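PDB 4ME3: DNA replication licensing factor MCM related protein, which probably serves as an ATP-driven single-stranded DNA helicase in replication, and is represented here by its zinc-bearing N-terminal domain alone. Local coordinates for residues G76-V79 with I80-Y84; S31-I34 with N35-Q39; K184-P187 with N188-E191; V156-E160 with N161-E165; I115-A118 with N119-T122. All blocks are in the same frame, centred on the assembly; numbering follows the deposited sequence.

Contact 1. Residues G76-V79 with I80-Y84; sequences GEEV and ILQDY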
loop_
_atom_site.group_PDB
_atom_site.type_symbol
_atom_site.label_atom_id
_atom_site.label_comp_id
_atom_site.label_asym_id
_atom_site.label_seq_id
_atom_site.Cartn_x
_atom_site.Cartn_y
_atom_site.Cartn_z
ATOM N N GLY A 76 -7.135 -5.866 6.869
ATOM C CA GLY A 76 -6.663 -7.227 6.693
ATOM C C GLY A 76 -5.222 -7.372 7.143
ATOM O O GLY A 76 -4.860 -8.350 7.794
ATOM N N GLU A 77 -4.395 -6.395 6.788
ATOM C CA GLU A 77 -2.992 -6.406 7.183
ATOM C C GLU A 77 -2.852 -6.369 8.705
ATOM O O GLU A 77 -2.030 -7.092 9.275
ATOM C CB GLU A 77 -2.238 -5.246 6.510
ATOM C CG GLU A 77 -2.051 -5.463 5.010
ATOM C CD GLU A 77 -1.641 -4.215 4.242
ATOM O OE1 GLU A 77 -1.633 -3.110 4.828
ATOM O OE2 GLU A 77 -1.340 -4.349 3.034
ATOM N N GLU A 78 -3.667 -5.554 9.365
ATOM C CA GLU A 78 -3.643 -5.472 10.821
ATOM C C GLU A 78 -3.973 -6.814 11.467
ATOM O O GLU A 78 -3.340 -7.207 12.444
ATOM C CB GLU A 78 -4.611 -4.401 11.326
ATOM C CG GLU A 78 -4.142 -2.977 11.067
ATOM C CD GLU A 78 -5.062 -1.940 11.681
ATOM O OE1 GLU A 78 -5.818 -2.291 12.612
ATOM O OE2 GLU A 78 -5.031 -0.776 11.231
ATOM N N VAL A 79 -4.961 -7.514 10.921
ATOM C CA VAL A 79 -5.337 -8.825 11.440
ATOM C C VAL A 79 -4.171 -9.806 11.332
ATOM O O VAL A 79 -3.876 -10.545 12.269
ATOM C CB VAL A 79 -6.563 -9.394 10.702
ATOM C CG1 VAL A 79 -6.747 -10.871 11.023
ATOM C CG2 VAL A 79 -7.810 -8.609 11.071
ATOM N N ILE A 80 -3.504 -9.807 10.186
ATOM C CA ILE A 80 -2.340 -10.658 9.990
ATOM C C ILE A 80 -1.235 -10.306 10.984
ATOM O O ILE A 80 -0.653 -11.187 11.609
ATOM C CB ILE A 80 -1.814 -10.551 8.552
ATOM C CG1 ILE A 80 -2.811 -11.211 7.594
ATOM C CG2 ILE A 80 -0.447 -11.206 8.431
ATOM C CD1 ILE A 80 -2.522 -10.977 6.129
ATOM N N LEU A 81 -0.963 -9.017 11.147
ATOM C CA LEU A 81 0.104 -8.578 12.043
ATOM C C LEU A 81 -0.203 -8.874 13.512
ATOM O O LEU A 81 0.681 -9.282 14.268
ATOM C CB LEU A 81 0.367 -7.085 11.859
ATOM C CG LEU A 81 1.094 -6.709 10.568
ATOM C CD1 LEU A 81 0.961 -5.211 10.296
ATOM C CD2 LEU A 81 2.555 -7.105 10.644
ATOM N N GLN A 82 -1.454 -8.671 13.910
ATOM C CA GLN A 82 -1.847 -8.828 15.309
ATOM C C GLN A 82 -2.135 -10.278 15.695
ATOM O O GLN A 82 -1.748 -10.724 16.774
ATOM C CB GLN A 82 -3.079 -7.968 15.609
ATOM C CG GLN A 82 -2.831 -6.472 15.490
ATOM C CD GLN A 82 -4.069 -5.648 15.798
ATOM O OE1 GLN A 82 -5.187 -6.163 15.813
ATOM N NE2 GLN A 82 -3.871 -4.359 16.050
ATOM N N ASP A 83 -2.815 -11.009 14.819
ATOM C CA ASP A 83 -3.278 -12.355 15.148
ATOM C C ASP A 83 -2.272 -13.454 14.793
ATOM O O ASP A 83 -2.232 -14.498 15.446
ATOM C CB ASP A 83 -4.607 -12.643 14.443
ATOM C CG ASP A 83 -5.751 -11.798 14.975
ATOM O OD1 ASP A 83 -5.509 -10.910 15.823
ATOM O OD2 ASP A 83 -6.899 -12.018 14.534
ATOM N N TYR A 84 -1.467 -13.227 13.760
ATOM C CA TYR A 84 -0.581 -14.270 13.251
ATOM C C TYR A 84 0.908 -14.007 13.471
ATOM O O TYR A 84 1.650 -14.917 13.833
ATOM C CB TYR A 84 -0.825 -14.489 11.757
ATOM C CG TYR A 84 -2.150 -15.132 11.432
ATOM C CD1 TYR A 84 -3.301 -14.369 11.297
ATOM C CD2 TYR A 84 -2.249 -16.506 11.253
ATOM C CE1 TYR A 84 -4.508 -14.952 10.995
ATOM C CE2 TYR A 84 -3.457 -17.100 10.949
ATOM C CZ TYR A 84 -4.583 -16.318 10.821
ATOM O OH TYR A 84 -5.788 -16.907 10.518
#
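Val79 and Asp83 meet one turn apart on the same flank of a helix, their side chains slanting across each other. Val79 CG1 lies anti to the backbone N (chi1 167°), which swings this methyl toward the carbonyl side of its residue and within 3.7 Å of Asp83 OD2. The carboxylate has a stronger partner elsewhere, a salt bridge from OD2 to Arg22 on helix 14-27, and the methyl packs beside an oxygen that is already engaged. In the backbone beside the pair, Asp83 N donates to Val79 O at 2.8 Å, and Asp83 CB comes within 3.1 Å of the same oxygen. These turns belong to the C-terminal part of helix 69-84 in the MCM N-terminal domain; i to i+4 bonds run through them, with a wider pi-type turn at 80-84. On other flanks, Leu81 CG rests 3.4 Å from Glu77 O and Gln82 CG 3.2 Å from Glu78 O, aliphatic carbons over carbonyls one turn back. Gln82 then runs on extended, and its OE1 accepts a hydrogen bond from Lys18. Tyr84 turns its ring edge to Val79 O, CD1 4.0 Å from that oxygen, while its hydroxyl is hydrogen-bonded to Ser31 OG.

Contact 2. Residues S31-I34 with N35-Q39; sequences SDEI and NRIHQ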
loop_
_atom_site.group_PDB
_atom_site.type_symbol
_atom_site.label_atom_id
_atom_site.label_comp_id
_atom_site.label_asym_id
_atom_site.label_seq_id
_atom_site.Cartn_x
_atom_site.Cartn_y
_atom_site.Cartn_z
ATOM N N SER A 31 -4.638 -19.720 6.675
ATOM C CA SER A 31 -3.851 -19.787 7.904
ATOM C C SER A 31 -2.526 -20.518 7.712
ATOM O O SER A 31 -1.499 -20.090 8.241
ATOM C CB SER A 31 -4.660 -20.456 9.016
ATOM O OG SER A 31 -5.835 -19.717 9.299
ATOM N N ASP A 32 -2.544 -21.619 6.965
ATOM C CA ASP A 32 -1.331 -22.395 6.737
ATOM C C ASP A 32 -0.289 -21.589 5.970
ATOM O O ASP A 32 0.894 -21.616 6.308
ATOM C CB ASP A 32 -1.637 -23.698 5.993
ATOM C CG ASP A 32 -2.046 -24.823 6.928
ATOM O OD1 ASP A 32 -1.943 -24.647 8.161
ATOM O OD2 ASP A 32 -2.458 -25.890 6.429
ATOM N N GLU A 33 -0.724 -20.876 4.936
ATOM C CA GLU A 33 0.195 -20.054 4.159
ATOM C C GLU A 33 0.760 -18.934 5.021
ATOM O O GLU A 33 1.955 -18.638 4.965
ATOM C CB GLU A 33 -0.497 -19.465 2.931
ATOM C CG GLU A 33 0.427 -18.620 2.067
ATOM C CD GLU A 33 -0.177 -18.278 0.720
ATOM O OE1 GLU A 33 -1.403 -18.451 0.551
ATOM O OE2 GLU A 33 0.578 -17.839 -0.173
ATOM N N ILE A 34 -0.103 -18.317 5.821
ATOM C CA ILE A 34 0.318 -17.222 6.684
ATOM C C ILE A 34 1.363 -17.701 7.685
ATOM O O ILE A 34 2.342 -17.008 7.953
ATOM C CB ILE A 34 -0.873 -16.597 7.431
ATOM C CG1 ILE A 34 -1.855 -15.977 6.428
ATOM C CG2 ILE A 34 -0.384 -15.533 8.408
ATOM C CD1 ILE A 34 -3.160 -15.500 7.039
ATOM N N ASN A 35 1.162 -18.896 8.228
ATOM C CA ASN A 35 2.112 -19.455 9.182
ATOM C C ASN A 35 3.450 -19.802 8.530
ATOM O O ASN A 35 4.487 -19.795 9.193
ATOM C CB ASN A 35 1.510 -20.676 9.880
ATOM C CG ASN A 35 0.390 -20.303 10.837
ATOM O OD1 ASN A 35 0.469 -19.292 11.535
ATOM N ND2 ASN A 35 -0.661 -21.114 10.868
ATOM N N ARG A 36 3.431 -20.101 7.235
ATOM C CA ARG A 36 4.671 -20.301 6.491
ATOM C C ARG A 36 5.403 -18.978 6.297
ATOM O O ARG A 36 6.629 -18.915 6.399
ATOM C CB ARG A 36 4.401 -20.953 5.135
ATOM C CG ARG A 36 4.216 -22.459 5.209
ATOM C CD ARG A 36 4.391 -23.106 3.851
ATOM N NE ARG A 36 3.438 -22.597 2.870
ATOM C CZ ARG A 36 2.176 -23.000 2.768
ATOM N NH1 ARG A 36 1.693 -23.918 3.597
ATOM N NH2 ARG A 36 1.389 -22.479 1.838
ATOM N N ILE A 37 4.647 -17.922 6.015
ATOM C CA ILE A 37 5.220 -16.583 5.890
ATOM C C ILE A 37 5.806 -16.144 7.227
ATOM O O ILE A 37 6.863 -15.511 7.287
ATOM C CB ILE A 37 4.148 -15.566 5.455
ATOM C CG1 ILE A 37 3.623 -15.911 4.061
ATOM C CG2 ILE A 37 4.715 -14.155 5.470
ATOM C CD1 ILE A 37 2.392 -15.118 3.662
ATOM N N HIS A 38 5.102 -16.484 8.299
ATOM C CA HIS A 38 5.535 -16.173 9.655
ATOM C C HIS A 38 6.978 -16.611 9.900
ATOM O O HIS A 38 7.754 -15.905 10.548
ATOM C CB HIS A 38 4.598 -16.859 10.649
ATOM C CG HIS A 38 5.087 -16.836 12.063
ATOM N ND1 HIS A 38 4.635 -15.925 12.990
ATOM C CD2 HIS A 38 5.982 -17.621 12.710
ATOM C CE1 HIS A 38 5.234 -16.144 14.148
ATOM N NE2 HIS A 38 6.056 -17.167 14.005
ATOM N N GLN A 39 7.334 -17.776 9.374
ATOM C CA GLN A 39 8.666 -18.333 9.577
ATOM C C GLN A 39 9.752 -17.527 8.868
ATOM O O GLN A 39 10.931 -17.640 9.203
ATOM C CB GLN A 39 8.708 -19.781 9.088
ATOM C CG GLN A 39 7.864 -20.731 9.919
ATOM C CD GLN A 39 8.251 -20.719 11.386
ATOM O OE1 GLN A 39 7.399 -20.580 12.263
ATOM N NE2 GLN A 39 9.542 -20.873 11.661
#
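The guanidinium of Arg36 lies with one face over the backbone of the preceding turn: Asp32 O and Glu33 CA both sit 3.6 Å above its plane, each displaced toward the rim. NH2 also touches the Glu33 side chain, 3.7 Å from Glu33 CB, while NH1 comes within 4.1 Å of Asp32 CB. A bend at chi3 (-59°) folds the arginine back along the helix so that the flat group can settle there. Both acids are nearby without making a salt bridge: Glu33 OE1 remains 5.1 Å from Arg36 NH2, its extended chain slanting over the arginine with the carboxylate and guanidinium planes 23° apart. The attraction is probably diffuse, two negative charges near one positive group, neither in contact with it. A second flat group, the amide of Asn35, folds back over the previous turn and brings ND2 2.9 Å from Ser31 O, but at an angle too poor for a hydrogen bond; that oxygen is taken by Asn35 N. This is helix 31-38 of the MCM N-terminal domain, a short amphipathic helix with its charged residues outward. Its buried flank carries Ile34 and Ile37, which pack on Leu47 of strand 46-50, and Ile34 also meets Tyr84 of helix 69-84. Ile37 CG1 leans against Glu33 O at 3.3 Å, and Glu33 O accepts from Ile37 N at 3.0 Å and weakly from Arg36 N. At the last turn His38 N donates to Ile34 O. The imidazole has Gln39 OE1 at its edge, in the ring plane, and its ND1 makes a weak hydrogen bond with Tyr84 O.

Contact 3. Residues K184-P187 with N188-E191; sequences KLRP and NLSE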
loop_
_atom_site.group_PDB
_atom_site.type_symbol
_atom_site.label_atom_id
_atom_site.label_comp_id
_atom_site.label_asym_id
_atom_site.label_seq_id
_atom_site.Cartn_x
_atom_site.Cartn_y
_atom_site.Cartn_z
ATOM N N LYS A 184 13.348 14.248 16.502
ATOM C CA LYS A 184 14.447 14.129 15.551
ATOM C C LYS A 184 14.323 12.834 14.758
ATOM O O LYS A 184 14.372 11.750 15.327
ATOM C CB LYS A 184 15.784 14.148 16.293
ATOM C CG LYS A 184 17.003 14.024 15.390
ATOM C CD LYS A 184 18.301 14.091 16.182
ATOM C CE LYS A 184 18.593 12.776 16.890
ATOM N NZ LYS A 184 19.837 12.830 17.709
ATOM N N LEU A 185 14.163 12.954 13.442
ATOM C CA LEU A 185 14.084 11.787 12.570
ATOM C C LEU A 185 15.397 11.006 12.604
ATOM O O LEU A 185 16.480 11.586 12.513
ATOM C CB LEU A 185 13.759 12.220 11.135
ATOM C CG LEU A 185 13.612 11.112 10.084
ATOM C CD1 LEU A 185 12.407 10.232 10.376
ATOM C CD2 LEU A 185 13.505 11.716 8.692
ATOM N N ARG A 186 15.288 9.688 12.742
ATOM C CA ARG A 186 16.449 8.807 12.790
ATOM C C ARG A 186 16.385 7.799 11.645
ATOM O O ARG A 186 15.894 6.684 11.822
ATOM C CB ARG A 186 16.485 8.057 14.120
ATOM C CG ARG A 186 16.489 8.954 15.342
ATOM C CD ARG A 186 17.810 9.692 15.484
ATOM N NE ARG A 186 18.940 8.768 15.524
ATOM C CZ ARG A 186 19.295 8.063 16.593
ATOM N NH1 ARG A 186 18.610 8.165 17.725
ATOM N NH2 ARG A 186 20.339 7.247 16.530
ATOM N N PRO A 187 16.890 8.186 10.466
ATOM C CA PRO A 187 16.795 7.340 9.270
ATOM C C PRO A 187 17.403 5.949 9.453
ATOM O O PRO A 187 16.846 4.965 8.967
ATOM C CB PRO A 187 17.581 8.132 8.219
ATOM C CG PRO A 187 17.534 9.543 8.692
ATOM C CD PRO A 187 17.573 9.460 10.184
ATOM N N ASN A 188 18.529 5.857 10.150
ATOM C CA ASN A 188 19.209 4.575 10.294
ATOM C C ASN A 188 18.440 3.583 11.170
ATOM O O ASN A 188 18.737 2.391 11.163
ATOM C CB ASN A 188 20.630 4.775 10.825
ATOM C CG ASN A 188 21.510 5.533 9.850
ATOM O OD1 ASN A 188 21.171 5.675 8.674
ATOM N ND2 ASN A 188 22.648 6.021 10.330
ATOM N N LEU A 189 17.452 4.078 11.912
ATOM C CA LEU A 189 16.608 3.225 12.745
ATOM C C LEU A 189 15.214 3.068 12.140
ATOM O O LEU A 189 14.316 2.491 12.759
ATOM C CB LEU A 189 16.485 3.811 14.150
ATOM C CG LEU A 189 17.778 3.869 14.965
ATOM C CD1 LEU A 189 17.570 4.694 16.219
ATOM C CD2 LEU A 189 18.245 2.466 15.316
ATOM N N SER A 190 15.040 3.591 10.934
ATOM C CA SER A 190 13.750 3.563 10.265
ATOM C C SER A 190 13.719 2.456 9.220
ATOM O O SER A 190 14.761 1.925 8.830
ATOM C CB SER A 190 13.479 4.913 9.597
ATOM O OG SER A 190 13.518 5.970 10.541
ATOM N N GLU A 191 12.519 2.112 8.771
ATOM C CA GLU A 191 12.360 1.133 7.707
ATOM C C GLU A 191 12.016 1.813 6.390
ATOM O O GLU A 191 11.103 2.630 6.324
ATOM C CB GLU A 191 11.278 0.117 8.074
ATOM C CG GLU A 191 11.739 -0.910 9.094
ATOM C CD GLU A 191 12.974 -1.664 8.635
ATOM O OE1 GLU A 191 12.870 -2.424 7.647
ATOM O OE2 GLU A 191 14.049 -1.491 9.252
#
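Arg186 packs CB and its guanidinium against Leu189, the two side chains lying alongside each other and pointing the same way. CB starts the contact, 4.1 Å from Leu189 CD1. Bends at chi2 (-70°) and chi3 then curl the chain round, so that the guanidinium returns over the same methyl: Leu189 CD1 stands 3.7 Å above one face of the group, offset toward its rim, with CZ and NH2 each 3.8 Å from it. At the tip, NH1 forms a salt bridge with Glu146 of strand 123-147. Beneath the arginine its own carbonyl organises a tight turn. Arg186 O accepts from Leu189 N at 3.0 Å and from Ser190 OG at 2.8 Å, the two donors arriving from opposite faces of the carbonyl plane, while Ser190 N reaches Pro187 O. Ser190 OG is hydrogen-bonded with Ala144 N, which ties the turn to strand 123-147. This is the link between strands 183-185 and 191-201, both paired with that strand; the side chain of Arg186 lies about 12 Å from the bound zinc ion. A charged group covered on one face by a methyl and tied to Glu146 suggests that apolar packing and ion pairing together hold the arginine in place.

Contact 4. Residues V156-E160 with N161-E165; sequences VEQTE and NRLSE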
loop_
_atom_site.group_PDB
_atom_site.type_symbol
_atom_site.label_atom_id
_atom_site.label_comp_id
_atom_site.label_asym_id
_atom_site.label_seq_id
_atom_site.Cartn_x
_atom_site.Cartn_y
_atom_site.Cartn_z
ATOM N N VAL A 156 6.328 6.328 13.301
ATOM C CA VAL A 156 5.153 6.809 12.584
ATOM C C VAL A 156 5.167 6.285 11.156
ATOM O O VAL A 156 6.124 6.509 10.415
ATOM C CB VAL A 156 5.106 8.345 12.542
ATOM C CG1 VAL A 156 3.839 8.818 11.833
ATOM C CG2 VAL A 156 5.184 8.921 13.945
ATOM N N GLU A 157 4.105 5.583 10.774
ATOM C CA GLU A 157 3.976 5.088 9.412
ATOM C C GLU A 157 3.825 6.258 8.450
ATOM O O GLU A 157 3.113 7.221 8.736
ATOM C CB GLU A 157 2.771 4.155 9.287
ATOM C CG GLU A 157 2.606 3.557 7.901
ATOM C CD GLU A 157 1.346 2.724 7.768
ATOM O OE1 GLU A 157 0.668 2.501 8.791
ATOM O OE2 GLU A 157 1.029 2.296 6.638
ATOM N N GLN A 158 4.500 6.166 7.309
ATOM C CA GLN A 158 4.462 7.219 6.305
ATOM C C GLN A 158 3.566 6.808 5.144
ATOM O O GLN A 158 3.686 5.706 4.614
ATOM C CB GLN A 158 5.874 7.512 5.801
ATOM C CG GLN A 158 6.840 7.881 6.902
ATOM C CD GLN A 158 6.449 9.164 7.603
ATOM O OE1 GLN A 158 6.217 10.184 6.959
ATOM N NE2 GLN A 158 6.361 9.115 8.928
ATOM N N THR A 159 2.659 7.699 4.761
ATOM C CA THR A 159 1.711 7.408 3.693
ATOM C C THR A 159 1.692 8.490 2.616
ATOM O O THR A 159 1.081 8.309 1.563
ATOM C CB THR A 159 0.288 7.248 4.256
ATOM O OG1 THR A 159 -0.064 8.415 5.013
ATOM C CG2 THR A 159 0.205 6.023 5.153
ATOM N N GLU A 160 2.365 9.608 2.873
ATOM C CA GLU A 160 2.346 10.737 1.952
ATOM C C GLU A 160 3.753 11.110 1.503
ATOM O O GLU A 160 4.742 10.620 2.046
ATOM C CB GLU A 160 1.677 11.943 2.611
ATOM C CG GLU A 160 0.226 11.707 2.997
ATOM C CD GLU A 160 -0.438 12.950 3.559
ATOM O OE1 GLU A 160 0.225 14.007 3.614
ATOM O OE2 GLU A 160 -1.624 12.868 3.945
ATOM N N ASN A 161 3.832 11.982 0.503
ATOM C CA ASN A 161 5.114 12.444 -0.010
ATOM C C ASN A 161 5.823 13.345 0.992
ATOM O O ASN A 161 7.050 13.438 0.994
ATOM C CB ASN A 161 4.918 13.179 -1.336
ATOM C CG ASN A 161 4.456 12.257 -2.448
ATOM O OD1 ASN A 161 4.112 11.099 -2.207
ATOM N ND2 ASN A 161 4.444 12.766 -3.675
ATOM N N ARG A 162 5.042 14.011 1.840
ATOM C CA ARG A 162 5.597 14.845 2.898
ATOM C C ARG A 162 5.707 14.040 4.190
ATOM O O ARG A 162 4.841 13.226 4.497
ATOM C CB ARG A 162 4.723 16.081 3.125
ATOM C CG ARG A 162 3.347 15.772 3.694
ATOM C CD ARG A 162 2.612 17.038 4.098
ATOM N NE ARG A 162 2.195 17.837 2.947
ATOM C CZ ARG A 162 1.599 19.022 3.039
ATOM N NH1 ARG A 162 1.356 19.555 4.231
ATOM N NH2 ARG A 162 1.251 19.679 1.942
ATOM N N LEU A 163 6.778 14.277 4.940
ATOM C CA LEU A 163 7.030 13.553 6.181
ATOM C C LEU A 163 5.943 13.808 7.221
ATOM O O LEU A 163 5.612 14.955 7.516
ATOM C CB LEU A 163 8.386 13.965 6.755
ATOM C CG LEU A 163 8.812 13.267 8.048
ATOM C CD1 LEU A 163 9.169 11.812 7.781
ATOM C CD2 LEU A 163 9.975 14.000 8.692
ATOM N N SER A 164 5.393 12.731 7.775
ATOM C CA SER A 164 4.440 12.829 8.875
ATOM C C SER A 164 5.178 12.694 10.203
ATOM O O SER A 164 5.774 11.655 10.483
ATOM C CB SER A 164 3.375 11.737 8.765
ATOM O OG SER A 164 2.697 11.805 7.525
ATOM N N GLU A 165 5.142 13.747 11.014
ATOM C CA GLU A 165 5.822 13.740 12.303
ATOM C C GLU A 165 4.843 13.401 13.423
ATOM O O GLU A 165 3.637 13.587 13.272
ATOM C CB GLU A 165 6.465 15.101 12.580
ATOM C CG GLU A 165 7.984 15.066 12.650
ATOM C CD GLU A 165 8.558 16.108 13.596
ATOM O OE1 GLU A 165 7.784 16.938 14.119
ATOM O OE2 GLU A 165 9.787 16.090 13.822
HETATM O O HOH W 1 3.929 10.554 5.113
#
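Gln158 turns its side chain across the loop to Ser164 through a bend at chi2 (-63°), which carries the carboxamide over to the returning chain instead of letting it extend. There its carboxamide bonds to both the N-H and the C=O of Ser164. Ser164 N donates to OE1 at 2.8 Å along an almost straight line, 173°, meeting a lone pair in the carbonyl plane; NE2 gives a hydrogen to Ser164 O at 3.0 Å, with that oxygen in the amide plane. The other hydrogen of NE2 goes to Val156 O, approached from above its carbonyl plane. The carboxamide thus bonds to Ser164 much as a neighbouring strand's backbone would, where strand 153-157 has ended and the chain doubles back, in the zinc-bearing part of the N-terminal domain. An alanine here would leave Ser164 N and O without these mates and is likely to let the returning chain drift from the strand. A water inside the loop accepts from Glu160 N at 2.9 Å and is hydrogen-bonded with Ser164 OG. Leu163 crosses the glutamine at a slant, its CD1 3.5 Å from Gln158 OE1, and also packs on Leu140 and Phe145 of strand 123-147. Val156 CG1 meets Ser164 O at 3.7 Å. Farther round the bend, Glu160 and Arg162 run side by side: Glu160 OE1 touches Arg162 CG at 3.6 Å, while the carboxylate and guanidinium planes stand 81° apart and any attraction is probably weak, with no salt bridge formed.

Contact 5. Residues I115-A118 with N119-T122; sequences IRSA and NIGT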
loop_
_atom_site.group_PDB
_atom_site.type_symbol
_atom_site.label_atom_id
_atom_site.label_comp_id
_atom_site.label_asym_id
_atom_site.label_seq_id
_atom_site.Cartn_x
_atom_site.Cartn_y
_atom_site.Cartn_z
ATOM N N ILE A 115 -10.889 5.958 -17.926
ATOM C CA ILE A 115 -10.842 6.237 -16.496
ATOM C C ILE A 115 -11.450 7.610 -16.206
ATOM O O ILE A 115 -11.210 8.563 -16.947
ATOM C CB ILE A 115 -9.390 6.180 -15.976
ATOM C CG1 ILE A 115 -8.857 4.748 -16.102
ATOM C CG2 ILE A 115 -9.319 6.662 -14.537
ATOM C CD1 ILE A 115 -7.377 4.603 -15.817
ATOM N N ARG A 116 -12.233 7.702 -15.134
ATOM C CA ARG A 116 -12.891 8.956 -14.755
ATOM C C ARG A 116 -12.785 9.203 -13.252
ATOM O O ARG A 116 -12.332 8.339 -12.500
ATOM C CB ARG A 116 -14.363 8.923 -15.170
ATOM C CG ARG A 116 -14.590 8.770 -16.660
ATOM C CD ARG A 116 -14.300 10.054 -17.428
ATOM N NE ARG A 116 -14.660 9.915 -18.837
ATOM C CZ ARG A 116 -13.854 9.442 -19.781
ATOM N NH1 ARG A 116 -12.612 9.066 -19.488
ATOM N NH2 ARG A 116 -14.288 9.349 -21.032
ATOM N N SER A 117 -13.209 10.383 -12.814
ATOM C CA SER A 117 -13.109 10.759 -11.408
ATOM C C SER A 117 -13.886 9.821 -10.488
ATOM O O SER A 117 -13.514 9.634 -9.333
ATOM C CB SER A 117 -13.585 12.199 -11.209
ATOM O OG SER A 117 -12.635 13.111 -11.735
ATOM N N ALA A 118 -14.957 9.227 -11.004
ATOM C CA ALA A 118 -15.765 8.298 -10.219
ATOM C C ALA A 118 -14.954 7.072 -9.795
ATOM O O ALA A 118 -15.320 6.377 -8.849
ATOM C CB ALA A 118 -16.995 7.871 -11.009
ATOM N N ASN A 119 -13.856 6.814 -10.498
ATOM C CA ASN A 119 -12.989 5.675 -10.191
ATOM C C ASN A 119 -11.966 5.963 -9.096
ATOM O O ASN A 119 -11.322 5.046 -8.582
ATOM C CB ASN A 119 -12.248 5.225 -11.451
ATOM C CG ASN A 119 -13.185 4.810 -12.564
ATOM O OD1 ASN A 119 -13.107 5.322 -13.682
ATOM N ND2 ASN A 119 -14.080 3.878 -12.267
ATOM N N ILE A 120 -11.799 7.234 -8.748
ATOM C CA ILE A 120 -10.774 7.619 -7.783
ATOM C C ILE A 120 -11.028 6.974 -6.425
ATOM O O ILE A 120 -12.140 7.024 -5.895
ATOM C CB ILE A 120 -10.692 9.150 -7.629
ATOM C CG1 ILE A 120 -10.189 9.779 -8.929
ATOM C CG2 ILE A 120 -9.767 9.523 -6.479
ATOM C CD1 ILE A 120 -10.298 11.301 -8.962
ATOM N N GLY A 121 -9.989 6.351 -5.878
ATOM C CA GLY A 121 -10.067 5.734 -4.569
ATOM C C GLY A 121 -10.530 4.292 -4.608
ATOM O O GLY A 121 -10.613 3.640 -3.568
ATOM N N THR A 122 -10.824 3.788 -5.801
ATOM C CA THR A 122 -11.316 2.421 -5.955
ATOM C C THR A 122 -10.263 1.508 -6.574
ATOM O O THR A 122 -9.242 1.973 -7.088
ATOM C CB THR A 122 -12.587 2.376 -6.823
ATOM O OG1 THR A 122 -12.253 2.630 -8.194
ATOM C CG2 THR A 122 -13.597 3.409 -6.340
#
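Asn119 folds its side chain back over the backbone of Arg116, CB lying 3.3 Å from Arg116 O. With CG set beside its own backbone N (chi1 -59°), the amide oxygen turns toward the start of the turn, where Arg116 N donates to OD1 at 2.9 Å and 165°, on a lone pair in the carbonyl plane. The reverse bond runs between backbones: Asn119 N donates to Arg116 O. The two residues thus grip each other twice and close a short 3-10 turn that runs through Ser117, Ala118 and Asn119, which Ile120 N continues by bonding to Ser117 O. A leucine here would remove the acceptor for Arg116 N and would probably leave the residues before the turn less firmly fixed. Ile120 lies over that same carbonyl, CG1 3.4 Å from Ser117 O, and CD1 meets the Ser117 side chain at 4.1 Å from both CB and OG. A type II beta turn follows from Asn119 to Thr122, with Gly121 at a positive phi (89°) where a side chain would press on the preceding carbonyl. Here Asn119 O takes two bonds from one face, from Thr122 N at 3.1 Å and from Thr122 OG1 at 2.6 Å. The consecutive turns lead from the loop after strand 97-101 into strand 123-147 of the MCM OB domain, with Ile115, Asn119 and Ile120 all packed on Leu240 of strand 233-247.

Contacts 1 and 2 lie on two helices of the MCM N-terminal domain, each partly buried, and they touch each other through Tyr84. Regular backbone bonding does most of the work there. Contacts 3, 4 and 5 are surface loops of the OB region, where side-chain amides and hydroxyls bond to backbone atoms that no helix satisfies. Contacts 3 and 4 share strand 123-147 as a support and meet through Leu185 and Leu163, with side chains of each about 12 Å from the zinc ion. Contact 5 stands apart, its centre about 35 Å from that of contact 3, at the approach to the same long strand.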